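Long-range contacts in vibralactone Cyclase (Boreostereum vibrans, PDB 6KD0), which catalyses the cyclization that forms the fused bicyclic beta-lactone of vibralactone, using an alpha/beta-hydrolase fold: residues 30-35 with 239-244; 132-137 with 147-152; 136-141 with 246-251; 179-184 with 208-213; 214-219 with 258-263. One frame throughout, in Å; residues are numbered along the deposited sequence.

Interaction 1: 30-35 with 239-244; sequences DPFPPL and KKEVYW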
# COMPACT_ATOMS: atom_id res chain seq x y z
N ASP A 30 20.08 -6.82 18.22
CA ASP A 30 19.46 -5.71 18.95
C ASP A 30 18.09 -6.10 19.49
O ASP A 30 17.26 -6.58 18.72
CB ASP A 30 19.24 -4.51 18.01
CG ASP A 30 20.49 -3.74 17.70
OD1 ASP A 30 21.52 -3.97 18.36
OD2 ASP A 30 20.42 -2.88 16.80
N PRO A 31 17.79 -5.85 20.77
CA PRO A 31 16.40 -6.02 21.22
C PRO A 31 15.42 -5.16 20.44
O PRO A 31 14.32 -5.61 20.11
CB PRO A 31 16.45 -5.61 22.70
CG PRO A 31 17.90 -5.71 23.08
CD PRO A 31 18.66 -5.37 21.86
N PHE A 32 15.81 -3.93 20.12
CA PHE A 32 14.97 -3.03 19.32
C PHE A 32 15.87 -2.15 18.46
O PHE A 32 16.39 -1.12 18.92
CB PHE A 32 14.04 -2.18 20.20
CG PHE A 32 12.92 -1.53 19.44
CD1 PHE A 32 13.12 -0.33 18.78
CD2 PHE A 32 11.67 -2.14 19.36
CE1 PHE A 32 12.09 0.27 18.07
CE2 PHE A 32 10.63 -1.54 18.65
CZ PHE A 32 10.84 -0.33 18.01
N PRO A 33 16.07 -2.52 17.19
CA PRO A 33 16.94 -1.75 16.31
C PRO A 33 16.45 -0.32 16.16
O PRO A 33 15.24 -0.08 16.06
CB PRO A 33 16.85 -2.50 14.97
CG PRO A 33 16.39 -3.86 15.33
CD PRO A 33 15.54 -3.73 16.55
N PRO A 34 17.36 0.65 16.14
CA PRO A 34 16.97 2.06 15.98
C PRO A 34 16.56 2.35 14.54
O PRO A 34 16.79 1.55 13.64
CB PRO A 34 18.24 2.83 16.36
CG PRO A 34 19.36 1.88 16.01
CD PRO A 34 18.83 0.48 16.19
N LEU A 35 15.94 3.52 14.35
CA LEU A 35 15.40 3.87 13.04
C LEU A 35 16.45 3.80 11.94
O LEU A 35 16.19 3.28 10.84
CB LEU A 35 14.77 5.27 13.07
CG LEU A 35 14.10 5.69 11.76
CD1 LEU A 35 13.14 4.61 11.23
CD2 LEU A 35 13.39 6.99 11.96
N LYS A 239 3.40 -5.68 18.11
CA LYS A 239 2.60 -4.61 18.70
C LYS A 239 3.48 -3.45 19.15
O LYS A 239 3.16 -2.27 18.94
CB LYS A 239 1.79 -5.16 19.88
CG LYS A 239 1.15 -4.09 20.74
CD LYS A 239 0.24 -4.73 21.80
CE LYS A 239 -0.66 -3.70 22.45
NZ LYS A 239 -0.05 -3.09 23.66
N LYS A 240 4.59 -3.77 19.82
CA LYS A 240 5.52 -2.73 20.23
C LYS A 240 5.95 -1.86 19.05
O LYS A 240 6.02 -0.63 19.18
CB LYS A 240 6.73 -3.39 20.90
CG LYS A 240 7.79 -2.42 21.40
CD LYS A 240 8.92 -3.18 22.08
CE LYS A 240 9.97 -2.22 22.62
NZ LYS A 240 11.07 -2.92 23.34
N GLU A 241 6.23 -2.48 17.90
CA GLU A 241 6.66 -1.74 16.72
C GLU A 241 5.53 -0.90 16.15
O GLU A 241 5.75 0.24 15.70
CB GLU A 241 7.19 -2.72 15.66
CG GLU A 241 8.57 -3.30 15.97
CD GLU A 241 9.01 -4.35 14.97
OE1 GLU A 241 10.16 -4.29 14.48
OE2 GLU A 241 8.21 -5.25 14.66
N VAL A 242 4.31 -1.44 16.16
CA VAL A 242 3.15 -0.68 15.71
C VAL A 242 3.02 0.61 16.52
O VAL A 242 2.89 1.72 15.97
CB VAL A 242 1.88 -1.55 15.81
CG1 VAL A 242 0.62 -0.69 15.66
CG2 VAL A 242 1.92 -2.64 14.72
N TYR A 243 3.06 0.48 17.85
CA TYR A 243 2.96 1.66 18.72
C TYR A 243 4.12 2.62 18.48
O TYR A 243 3.95 3.85 18.53
CB TYR A 243 2.92 1.22 20.19
CG TYR A 243 1.53 0.84 20.67
CD1 TYR A 243 0.81 -0.14 20.01
CD2 TYR A 243 0.95 1.48 21.76
CE1 TYR A 243 -0.47 -0.50 20.43
CE2 TYR A 243 -0.32 1.13 22.19
CZ TYR A 243 -1.02 0.14 21.53
OH TYR A 243 -2.29 -0.21 21.94
N TRP A 244 5.32 2.09 18.22
CA TRP A 244 6.46 2.98 17.99
C TRP A 244 6.29 3.78 16.70
O TRP A 244 6.58 4.98 16.66
CB TRP A 244 7.76 2.16 17.98
CG TRP A 244 9.03 2.94 17.82
CD1 TRP A 244 9.59 3.82 18.70
CD2 TRP A 244 9.93 2.86 16.71
NE1 TRP A 244 10.78 4.30 18.20
CE2 TRP A 244 11.01 3.73 16.98
CE3 TRP A 244 9.92 2.15 15.50
CZ2 TRP A 244 12.07 3.90 16.09
CZ3 TRP A 244 10.98 2.31 14.63
CH2 TRP A 244 12.04 3.18 14.93
O HOH W 1 12.08 -5.17 21.81
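One face of the Trp244 indole receives the edge of the Phe32 ring, a T-shaped (edge-to-face) stack with the two planes at 82° and the centroid of the Phe32 ring 4.9 Å from that of the five-membered ring of Trp244. Phe32 CE1 stands over the centre of the indole, 3.6 Å above its plane, and Phe32 CZ comes within 3.6 Å of Trp244 CD2, so two adjoining ring carbons point their hydrogens into the pi cloud. At its edge the same indole meets Leu35, whose CB lies 3.9 Å from Trp244 CH2. The stack fastens an N-terminal loop, just before helix 35-54, to helix 239-249 at the surface of the alpha/beta-hydrolase fold. Both aromatic side chains have CG anti to the backbone N (chi1 -164° in Phe32, -177° in Trp244), and they cross obliquely between loop and helix. One helical turn before Trp244, the fully extended Lys240 runs out to meet Phe32 tip to tip, its CE 3.7 Å from Phe32 CD2. Glu241 adds only a methylene on this side, CG lying 3.8 Å from Phe32 CE2; its OE1 makes a salt bridge with Arg38, which also takes the carbonyl of Pro33 and forms a cation-pi contact with Phe32. Arg38 thereby ties the loop to the same helix by charge, beside the aromatic packing. The direct contacts across the pair are apolar, and a water supplies the polar link: it accepts from Lys240 NZ at 2.9 Å and donates to Pro31 O at 2.8 Å.

Interaction 2: 132-137 with 147-152; sequences IDYRLT and KDVYAG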
# COMPACT_ATOMS: atom_id res chain seq x y z
N ILE A 132 5.78 7.67 -5.65
CA ILE A 132 6.19 8.98 -5.14
C ILE A 132 6.94 8.86 -3.82
O ILE A 132 6.68 7.97 -2.99
CB ILE A 132 4.98 9.95 -5.01
CG1 ILE A 132 4.22 9.75 -3.69
CG2 ILE A 132 4.10 9.86 -6.25
CD1 ILE A 132 3.45 8.43 -3.58
N ASP A 133 7.90 9.77 -3.63
CA ASP A 133 8.75 9.81 -2.44
C ASP A 133 8.15 10.78 -1.42
O ASP A 133 8.66 11.88 -1.18
CB ASP A 133 10.17 10.22 -2.83
CG ASP A 133 10.88 9.15 -3.66
OD1 ASP A 133 10.37 8.02 -3.73
OD2 ASP A 133 11.95 9.46 -4.23
N TYR A 134 7.03 10.36 -0.82
CA TYR A 134 6.38 11.18 0.19
C TYR A 134 7.29 11.34 1.41
O TYR A 134 8.13 10.48 1.71
CB TYR A 134 5.02 10.59 0.58
CG TYR A 134 5.03 9.19 1.18
CD1 TYR A 134 5.30 8.98 2.53
CD2 TYR A 134 4.74 8.07 0.38
CE1 TYR A 134 5.29 7.68 3.08
CE2 TYR A 134 4.71 6.78 0.92
CZ TYR A 134 5.00 6.59 2.27
OH TYR A 134 4.98 5.33 2.79
N ARG A 135 7.13 12.46 2.12
CA ARG A 135 8.03 12.74 3.23
C ARG A 135 7.83 11.74 4.38
O ARG A 135 6.71 11.31 4.66
CB ARG A 135 7.85 14.18 3.70
CG ARG A 135 8.78 15.13 2.97
CD ARG A 135 8.49 16.59 3.32
NE ARG A 135 7.27 17.06 2.68
CZ ARG A 135 6.78 18.29 2.79
NH1 ARG A 135 7.41 19.21 3.53
NH2 ARG A 135 5.66 18.61 2.17
N LEU A 136 8.93 11.38 5.03
CA LEU A 136 8.95 10.35 6.07
C LEU A 136 8.88 10.95 7.46
O LEU A 136 9.35 12.06 7.71
CB LEU A 136 10.22 9.51 5.98
CG LEU A 136 10.41 8.81 4.62
CD1 LEU A 136 11.72 8.03 4.61
CD2 LEU A 136 9.22 7.92 4.33
N THR A 137 8.30 10.17 8.38
CA THR A 137 8.40 10.43 9.80
C THR A 137 9.74 9.90 10.32
O THR A 137 10.38 9.08 9.67
CB THR A 137 7.25 9.75 10.55
OG1 THR A 137 7.36 8.32 10.38
CG2 THR A 137 5.89 10.23 10.01
N LYS A 147 -0.42 14.45 2.88
CA LYS A 147 -0.57 15.59 1.98
C LYS A 147 0.34 15.46 0.76
O LYS A 147 -0.08 15.81 -0.34
CB LYS A 147 -0.32 16.89 2.74
CG LYS A 147 -1.47 17.28 3.68
CD LYS A 147 -1.26 18.69 4.26
CE LYS A 147 -2.35 19.05 5.27
NZ LYS A 147 -3.72 18.83 4.72
N ASP A 148 1.57 14.95 0.93
CA ASP A 148 2.44 14.69 -0.22
C ASP A 148 1.82 13.66 -1.15
O ASP A 148 1.85 13.82 -2.38
CB ASP A 148 3.82 14.20 0.21
CG ASP A 148 4.67 15.30 0.86
OD1 ASP A 148 4.26 16.48 0.91
OD2 ASP A 148 5.78 14.95 1.33
N VAL A 149 1.29 12.57 -0.59
CA VAL A 149 0.65 11.55 -1.42
C VAL A 149 -0.49 12.16 -2.21
O VAL A 149 -0.68 11.88 -3.41
CB VAL A 149 0.18 10.39 -0.53
CG1 VAL A 149 -0.73 9.43 -1.31
CG2 VAL A 149 1.40 9.63 0.06
N TYR A 150 -1.25 13.05 -1.57
CA TYR A 150 -2.39 13.66 -2.25
C TYR A 150 -1.93 14.63 -3.34
O TYR A 150 -2.51 14.67 -4.43
CB TYR A 150 -3.27 14.39 -1.24
CG TYR A 150 -4.63 14.74 -1.78
CD1 TYR A 150 -5.54 13.74 -2.09
CD2 TYR A 150 -5.01 16.06 -1.96
CE1 TYR A 150 -6.80 14.06 -2.57
CE2 TYR A 150 -6.26 16.38 -2.44
CZ TYR A 150 -7.14 15.38 -2.75
OH TYR A 150 -8.40 15.71 -3.21
N ALA A 151 -0.92 15.45 -3.04
CA ALA A 151 -0.39 16.34 -4.07
C ALA A 151 0.10 15.55 -5.29
O ALA A 151 -0.11 15.96 -6.44
CB ALA A 151 0.74 17.18 -3.48
N GLY A 152 0.76 14.42 -5.04
CA GLY A 152 1.20 13.57 -6.13
C GLY A 152 0.05 13.01 -6.92
O GLY A 152 0.13 12.88 -8.15
O HOH W 2 8.09 14.61 -0.58
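The chain leaves strand 128-132 as an irregular loop and passes close beside helix 144-158, the helix that follows it in the alpha/beta-hydrolase fold; CA of Tyr134 lies 5.3 Å from CA of Asp148. Gly152 faces Ile132 where a CB would be crowded against Ile132 CG2. Asp148 is the hub of the side-chain contacts. Arg135, its chain bent at chi3 (-74°), grips the carboxylate side-on in a bidentate salt bridge: NE donates to OD2 of Asp148 at 2.9 Å and NH2 to OD1 of Asp148 at 2.8 Å. Both bonds are nearly straight and use syn lone pairs, with the guanidinium and carboxylate planes 9° apart. The anti lone pair of OD2 takes the backbone N of Arg135 at 2.9 Å. An alanine in place of Asp148 would remove all three bonds from Arg135 and the acceptor of a water, and would probably loosen both the loop backbone and the arginine. On the inner side, Val149 CG2 lies alongside Tyr134, 3.7 Å from CD2, while the phenol hydroxyl bonds His102 O and, at this end, the side chain touches the probable nucleophile elbow. The water completes the set around OD2, donating to Asp148 OD2 at 3.0 Å and to Asp133 O at 2.9 Å.

Interaction 3: 136-141 with 246-251; sequences LTPESS and NELANP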
# COMPACT_ATOMS: atom_id res chain seq x y z
N LEU A 136 8.93 11.38 5.03
CA LEU A 136 8.95 10.35 6.07
C LEU A 136 8.88 10.95 7.46
O LEU A 136 9.35 12.06 7.71
CB LEU A 136 10.22 9.51 5.98
CG LEU A 136 10.41 8.81 4.62
CD1 LEU A 136 11.72 8.03 4.61
CD2 LEU A 136 9.22 7.92 4.33
N THR A 137 8.30 10.17 8.38
CA THR A 137 8.40 10.43 9.80
C THR A 137 9.74 9.90 10.32
O THR A 137 10.38 9.08 9.67
CB THR A 137 7.25 9.75 10.55
OG1 THR A 137 7.36 8.32 10.38
CG2 THR A 137 5.89 10.23 10.01
N PRO A 138 10.19 10.35 11.50
CA PRO A 138 9.63 11.41 12.35
C PRO A 138 10.02 12.81 11.93
O PRO A 138 9.51 13.76 12.51
CB PRO A 138 10.21 11.09 13.72
CG PRO A 138 11.56 10.50 13.42
CD PRO A 138 11.37 9.71 12.12
N GLU A 139 10.93 12.93 10.96
CA GLU A 139 11.38 14.26 10.51
C GLU A 139 10.21 15.14 10.08
O GLU A 139 10.21 16.35 10.32
CB GLU A 139 12.40 14.11 9.38
CG GLU A 139 13.74 13.53 9.82
CD GLU A 139 13.78 12.01 9.77
OE1 GLU A 139 12.74 11.37 9.49
OE2 GLU A 139 14.87 11.45 10.03
N SER A 140 9.21 14.55 9.42
CA SER A 140 7.96 15.25 9.12
C SER A 140 6.82 14.52 9.83
O SER A 140 6.67 13.32 9.64
CB SER A 140 7.68 15.26 7.61
OG SER A 140 8.67 15.98 6.87
N SER A 141 6.00 15.24 10.59
CA SER A 141 4.88 14.61 11.30
C SER A 141 3.66 14.49 10.39
O SER A 141 3.48 15.29 9.47
CB SER A 141 4.49 15.44 12.53
OG SER A 141 5.61 15.55 13.38
N ASN A 246 3.45 4.60 15.28
CA ASN A 246 2.42 5.61 15.57
C ASN A 246 3.02 6.79 16.31
O ASN A 246 2.68 7.95 16.04
CB ASN A 246 1.28 5.00 16.40
CG ASN A 246 0.46 3.99 15.63
OD1 ASN A 246 0.28 4.11 14.43
ND2 ASN A 246 -0.08 3.00 16.34
N GLU A 247 3.89 6.51 17.28
CA GLU A 247 4.55 7.58 18.03
C GLU A 247 5.46 8.43 17.13
O GLU A 247 5.47 9.66 17.25
CB GLU A 247 5.35 6.97 19.18
CG GLU A 247 6.10 8.01 19.99
CD GLU A 247 6.87 7.40 21.14
OE1 GLU A 247 7.21 8.15 22.08
OE2 GLU A 247 7.12 6.18 21.11
N LEU A 248 6.23 7.79 16.25
CA LEU A 248 7.10 8.54 15.34
C LEU A 248 6.27 9.46 14.45
O LEU A 248 6.70 10.58 14.11
CB LEU A 248 7.93 7.59 14.49
CG LEU A 248 9.02 6.72 15.12
CD1 LEU A 248 9.62 5.83 14.04
CD2 LEU A 248 10.09 7.57 15.76
N ALA A 249 5.08 9.02 14.06
CA ALA A 249 4.27 9.82 13.15
C ALA A 249 3.71 11.07 13.83
O ALA A 249 3.40 12.06 13.16
CB ALA A 249 3.14 8.98 12.57
N ASN A 250 3.56 11.02 15.15
CA ASN A 250 3.25 12.18 15.98
C ASN A 250 2.10 13.04 15.43
O ASN A 250 2.26 14.25 15.24
CB ASN A 250 4.51 13.03 16.13
CG ASN A 250 4.36 14.10 17.20
OD1 ASN A 250 3.78 13.86 18.24
ND2 ASN A 250 4.87 15.29 16.92
N PRO A 251 0.94 12.45 15.14
CA PRO A 251 -0.19 13.28 14.70
C PRO A 251 -0.63 14.16 15.86
O PRO A 251 -0.65 13.72 17.01
CB PRO A 251 -1.26 12.26 14.31
CG PRO A 251 -0.94 11.05 15.12
CD PRO A 251 0.58 11.02 15.13
O HOH W 3 7.16 13.46 13.88
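Pro138 and Leu248 run alongside each other in the same direction, with Pro138 CG 4.0 Å from Leu248 CD2. Next to them the loop packs against the backbone at the end of helix 239-249: Pro138 CA makes a CA-H...O contact of 3.5 Å with Leu248 O, and Thr137 sets its methyl CG2 3.6 Å from Ala249 CA. Ser141 continues the line, its CA 3.5 Å from Ala249 O. One water joins the two segments at their centre, donating to Pro138 O at 2.7 Å and to Leu248 O at 2.9 Å while it accepts from Ser141 OG at 2.6 Å. The next shell sets these groups. A cis peptide bond before Pro138 turns the loop, and Ser140 N returns to Leu136 O; Asn250, with positive phi (48°), is the first residue to leave the helical run. Further out, Leu35 and Arg39 of helix 35-54 touch Pro138, the backbone of Thr137 bonds Trp106 and that of Ala249 bonds Ser142. The contact thus joins the loop after strand 128-132 to the C-terminal end of helix 239-249 in the alpha/beta-hydrolase fold. Its chemistry is chiefly carbon atoms of the loop set against main-chain atoms, with one apolar Pro138-Leu248 contact, so the polar link between the segments depends on the bridging water.

Interaction 4: 179-184 with 208-213; sequences GGNLSL and YPPTCH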
# COMPACT_ATOMS: atom_id res chain seq x y z
N GLY A 179 1.79 2.88 3.28
CA GLY A 179 1.39 3.52 2.04
C GLY A 179 -0.06 3.25 1.69
O GLY A 179 -0.75 4.13 1.15
N GLY A 180 -0.56 2.06 2.04
CA GLY A 180 -1.97 1.77 1.88
C GLY A 180 -2.82 2.66 2.77
O GLY A 180 -3.87 3.16 2.37
N ASN A 181 -2.36 2.88 4.00
CA ASN A 181 -3.01 3.81 4.92
C ASN A 181 -3.10 5.21 4.31
O ASN A 181 -4.17 5.85 4.30
CB ASN A 181 -2.22 3.79 6.23
CG ASN A 181 -2.50 4.97 7.13
OD1 ASN A 181 -1.91 6.04 6.97
ND2 ASN A 181 -3.39 4.78 8.10
N LEU A 182 -1.97 5.71 3.77
CA LEU A 182 -2.00 7.03 3.16
C LEU A 182 -2.92 7.06 1.95
O LEU A 182 -3.59 8.06 1.69
CB LEU A 182 -0.58 7.47 2.76
CG LEU A 182 0.43 7.59 3.92
CD1 LEU A 182 1.78 8.10 3.42
CD2 LEU A 182 -0.10 8.48 5.05
N SER A 183 -3.00 5.95 1.20
CA SER A 183 -3.90 5.94 0.05
C SER A 183 -5.36 5.89 0.48
O SER A 183 -6.22 6.42 -0.23
CB SER A 183 -3.56 4.78 -0.90
OG SER A 183 -4.02 3.58 -0.34
N LEU A 184 -5.66 5.27 1.63
CA LEU A 184 -7.03 5.28 2.15
C LEU A 184 -7.46 6.70 2.46
O LEU A 184 -8.58 7.14 2.11
CB LEU A 184 -7.13 4.40 3.41
CG LEU A 184 -6.94 2.88 3.24
CD1 LEU A 184 -7.06 2.15 4.57
CD2 LEU A 184 -7.93 2.31 2.21
N TYR A 208 -2.63 -4.93 3.71
CA TYR A 208 -2.42 -4.92 5.16
C TYR A 208 -2.10 -3.54 5.74
O TYR A 208 -1.08 -3.39 6.40
CB TYR A 208 -1.33 -5.95 5.53
CG TYR A 208 -0.08 -6.03 4.64
CD1 TYR A 208 0.96 -5.12 4.77
CD2 TYR A 208 0.06 -7.03 3.66
CE1 TYR A 208 2.10 -5.19 3.98
CE2 TYR A 208 1.20 -7.09 2.85
CZ TYR A 208 2.21 -6.17 3.02
OH TYR A 208 3.36 -6.19 2.23
N PRO A 209 -2.96 -2.53 5.55
CA PRO A 209 -2.66 -1.16 6.06
C PRO A 209 -3.03 -1.00 7.53
O PRO A 209 -3.97 -1.65 8.01
CB PRO A 209 -3.57 -0.26 5.20
CG PRO A 209 -4.78 -1.16 4.95
CD PRO A 209 -4.17 -2.54 4.70
N PRO A 210 -2.34 -0.11 8.26
CA PRO A 210 -2.94 0.42 9.49
C PRO A 210 -4.11 1.30 9.10
O PRO A 210 -4.13 1.90 8.03
CB PRO A 210 -1.80 1.24 10.13
CG PRO A 210 -0.89 1.60 8.97
CD PRO A 210 -1.07 0.56 7.90
N THR A 211 -5.15 1.31 9.95
CA THR A 211 -6.35 2.09 9.68
C THR A 211 -6.76 3.00 10.81
O THR A 211 -7.58 3.91 10.58
CB THR A 211 -7.53 1.18 9.33
OG1 THR A 211 -7.88 0.41 10.49
CG2 THR A 211 -7.17 0.25 8.18
N CYS A 212 -6.23 2.82 12.02
CA CYS A 212 -6.70 3.61 13.14
C CYS A 212 -5.66 3.61 14.24
O CYS A 212 -5.15 2.54 14.61
CB CYS A 212 -8.04 3.06 13.67
SG CYS A 212 -8.86 4.19 14.80
N HIS A 213 -5.36 4.79 14.77
CA HIS A 213 -4.56 4.88 15.98
C HIS A 213 -5.22 4.09 17.11
O HIS A 213 -6.45 4.20 17.30
CB HIS A 213 -4.40 6.35 16.36
CG HIS A 213 -3.27 6.61 17.30
ND1 HIS A 213 -3.25 6.11 18.59
CD2 HIS A 213 -2.12 7.31 17.15
CE1 HIS A 213 -2.13 6.50 19.19
NE2 HIS A 213 -1.43 7.23 18.33
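A single hydrogen bond spans the two segments: Asn181 ND2 donates to Pro210 O at 3.0 Å with an N-H...O angle of 158°. The acceptor lies in the amide plane of Asn181, but the donor stands above the carbonyl plane, 62° out of it. Chi1 of 163°, with CG anti to the backbone N, swings the amide over the proline, and OD1 at its other end accepts from Trp106 NE1, so both ends of the buried amide are used. Within helix 178-192, Gly180 O takes two donors, Leu184 N and Ser183 OG. The two prolines make most of the apolar contacts. Pro209 CB sits 3.6 Å from Asn181 N, close against Gly180, where a CB would be tight; Pro210 and Asn181 cross at about a right angle, CG of Pro210 3.8 Å from CB of Asn181. Leu184 CD1 bridges Pro209 CG, at 4.0 Å, and Thr211 CG2, at 4.1 Å. An alanine at Asn181 would lose the side-chain hydrogen bonds to Pro210 O and Trp106 NE1, and would probably leave the proline loop less firmly set against the helix. The contact packs the start of the helix after the probable GxSxG nucleophile elbow, which includes Gly179, against the loop leaving strand 203-207, beside the likely active site of an alpha/beta hydrolase.

Interaction 5: 214-219 with 258-263; sequences PEAMPE and SFSPLL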
# COMPACT_ATOMS: atom_id res chain seq x y z
N PRO A 214 -4.47 3.30 17.87
CA PRO A 214 -5.09 2.54 18.98
C PRO A 214 -5.80 3.41 19.99
O PRO A 214 -6.83 3.00 20.56
CB PRO A 214 -3.88 1.82 19.60
CG PRO A 214 -2.93 1.66 18.46
CD PRO A 214 -3.06 2.93 17.66
N GLU A 215 -5.31 4.62 20.23
CA GLU A 215 -5.96 5.50 21.18
C GLU A 215 -7.25 6.11 20.63
O GLU A 215 -7.99 6.73 21.39
CB GLU A 215 -4.98 6.59 21.63
CG GLU A 215 -3.73 5.98 22.26
CD GLU A 215 -2.81 7.01 22.89
OE1 GLU A 215 -1.98 6.62 23.74
OE2 GLU A 215 -2.91 8.20 22.52
N ALA A 216 -7.53 5.94 19.34
CA ALA A 216 -8.76 6.45 18.74
C ALA A 216 -9.70 5.35 18.26
O ALA A 216 -10.71 5.67 17.62
CB ALA A 216 -8.42 7.37 17.56
N MET A 217 -9.40 4.09 18.53
CA MET A 217 -10.29 3.00 18.16
C MET A 217 -11.64 3.20 18.82
O MET A 217 -11.71 3.33 20.05
CB MET A 217 -9.69 1.66 18.58
CG MET A 217 -10.52 0.47 18.20
SD MET A 217 -10.67 0.30 16.42
CE MET A 217 -8.95 0.16 15.94
N PRO A 218 -12.74 3.24 18.06
CA PRO A 218 -14.05 3.46 18.69
C PRO A 218 -14.38 2.35 19.66
O PRO A 218 -14.11 1.17 19.40
CB PRO A 218 -15.01 3.48 17.49
CG PRO A 218 -14.15 3.86 16.34
CD PRO A 218 -12.85 3.15 16.60
N GLU A 219 -14.92 2.74 20.82
CA GLU A 219 -15.19 1.79 21.89
C GLU A 219 -15.99 0.59 21.39
O GLU A 219 -15.65 -0.56 21.70
CB GLU A 219 -15.94 2.49 23.03
CG GLU A 219 -15.90 1.73 24.35
CD GLU A 219 -14.49 1.57 24.91
OE1 GLU A 219 -13.69 2.53 24.82
OE2 GLU A 219 -14.20 0.48 25.46
N SER A 258 -7.31 12.39 8.95
CA SER A 258 -6.05 12.58 8.24
C SER A 258 -4.94 11.70 8.80
O SER A 258 -3.89 11.58 8.16
CB SER A 258 -5.60 14.04 8.26
OG SER A 258 -5.10 14.46 9.53
N PHE A 259 -5.14 11.09 9.97
CA PHE A 259 -4.25 10.04 10.45
C PHE A 259 -4.91 8.66 10.48
O PHE A 259 -4.30 7.67 10.07
CB PHE A 259 -3.70 10.36 11.85
CG PHE A 259 -2.72 9.34 12.35
CD1 PHE A 259 -1.40 9.39 11.96
CD2 PHE A 259 -3.13 8.30 13.17
CE1 PHE A 259 -0.49 8.42 12.39
CE2 PHE A 259 -2.24 7.33 13.59
CZ PHE A 259 -0.91 7.39 13.21
N SER A 260 -6.16 8.59 10.95
CA SER A 260 -6.89 7.34 11.17
C SER A 260 -8.01 7.27 10.14
O SER A 260 -9.13 7.72 10.41
CB SER A 260 -7.48 7.30 12.58
OG SER A 260 -6.46 7.32 13.54
N PRO A 261 -7.78 6.68 8.96
CA PRO A 261 -8.81 6.70 7.92
C PRO A 261 -10.08 5.95 8.29
O PRO A 261 -11.13 6.21 7.68
CB PRO A 261 -8.11 6.05 6.72
CG PRO A 261 -6.97 5.26 7.32
CD PRO A 261 -6.52 6.09 8.48
N LEU A 262 -10.02 5.00 9.23
CA LEU A 262 -11.21 4.35 9.77
C LEU A 262 -12.25 5.37 10.23
O LEU A 262 -13.46 5.09 10.17
CB LEU A 262 -10.83 3.45 10.95
CG LEU A 262 -11.90 2.52 11.51
CD1 LEU A 262 -12.09 1.32 10.58
CD2 LEU A 262 -11.53 2.06 12.91
N LEU A 263 -11.81 6.55 10.67
CA LEU A 263 -12.65 7.52 11.35
C LEU A 263 -13.20 8.63 10.44
O LEU A 263 -13.79 9.59 10.96
CB LEU A 263 -11.86 8.16 12.50
CG LEU A 263 -11.26 7.16 13.49
CD1 LEU A 263 -10.53 7.86 14.63
CD2 LEU A 263 -12.35 6.24 14.06
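Segment 258-263 begins at a distance from its partner and closes on it as a short 3-10 turn forms. Ser260 is the first to approach, its OG 4.5 Å from Ala216 CB; the hydroxyl itself is engaged with Pro254 O and with His213 N, holding the loop just ahead of 214-219. Pro261 opens the turn and faces helix 178-192, touching Asn181, Leu184 and Ile185. Leu262 then brings CD2 to 4.0 Å from Met217 SD and 4.1 Å from Pro218 CD. The sulfur gets there although the CB of Met217 points away, because the chain bends at both chi2 (63°) and chi3 (59°) and curls back. The far side of this pair is helix 284-296, where Leu289 touches both Met217 and Leu262. Leu263 ends the segment and divides its two methyls: CD1 lies 3.6 Å from Ala216 CB, while CD2 meets Pro218 CG tip to tip at 3.8 Å. Its backbone N donates to Ser260 O at 2.9 Å, which closes the turn that presents both leucines. The contact joins two loops of the alpha/beta-hydrolase fold, the one after strand 203-207 and the one before strand 273-278. Leucine methyls, proline methylenes, a thioether and an alanine methyl carry it, so between these segments cohesion rests on apolar packing and shape, without a directional polar bond.

Overall arrangement
Interactions 1 and 3 both use helix 239-249, their centres 14 Å apart, and meet where Leu35 touches Pro138. Interaction 2 shares Leu136 and Thr137 with interaction 3 and reaches interaction 4 through Leu182 of helix 178-192. Interactions 4 and 5 have the closest centres, about 11 Å apart, joined by probable hydrogen bonds from Leu262 N to Thr211 O and from His213 N to Ser260 OG. Along the chain, 2 and 4 are nested within 1, and 4 also within 3; 1, 3 and 5 cross one another. Interactions 2, 3 and 4 tie loops leaving the central sheet to helices, 2 and 4 beside the probable catalytic elbow; 1 fastens a loop between two helices, and 5 joins two loops.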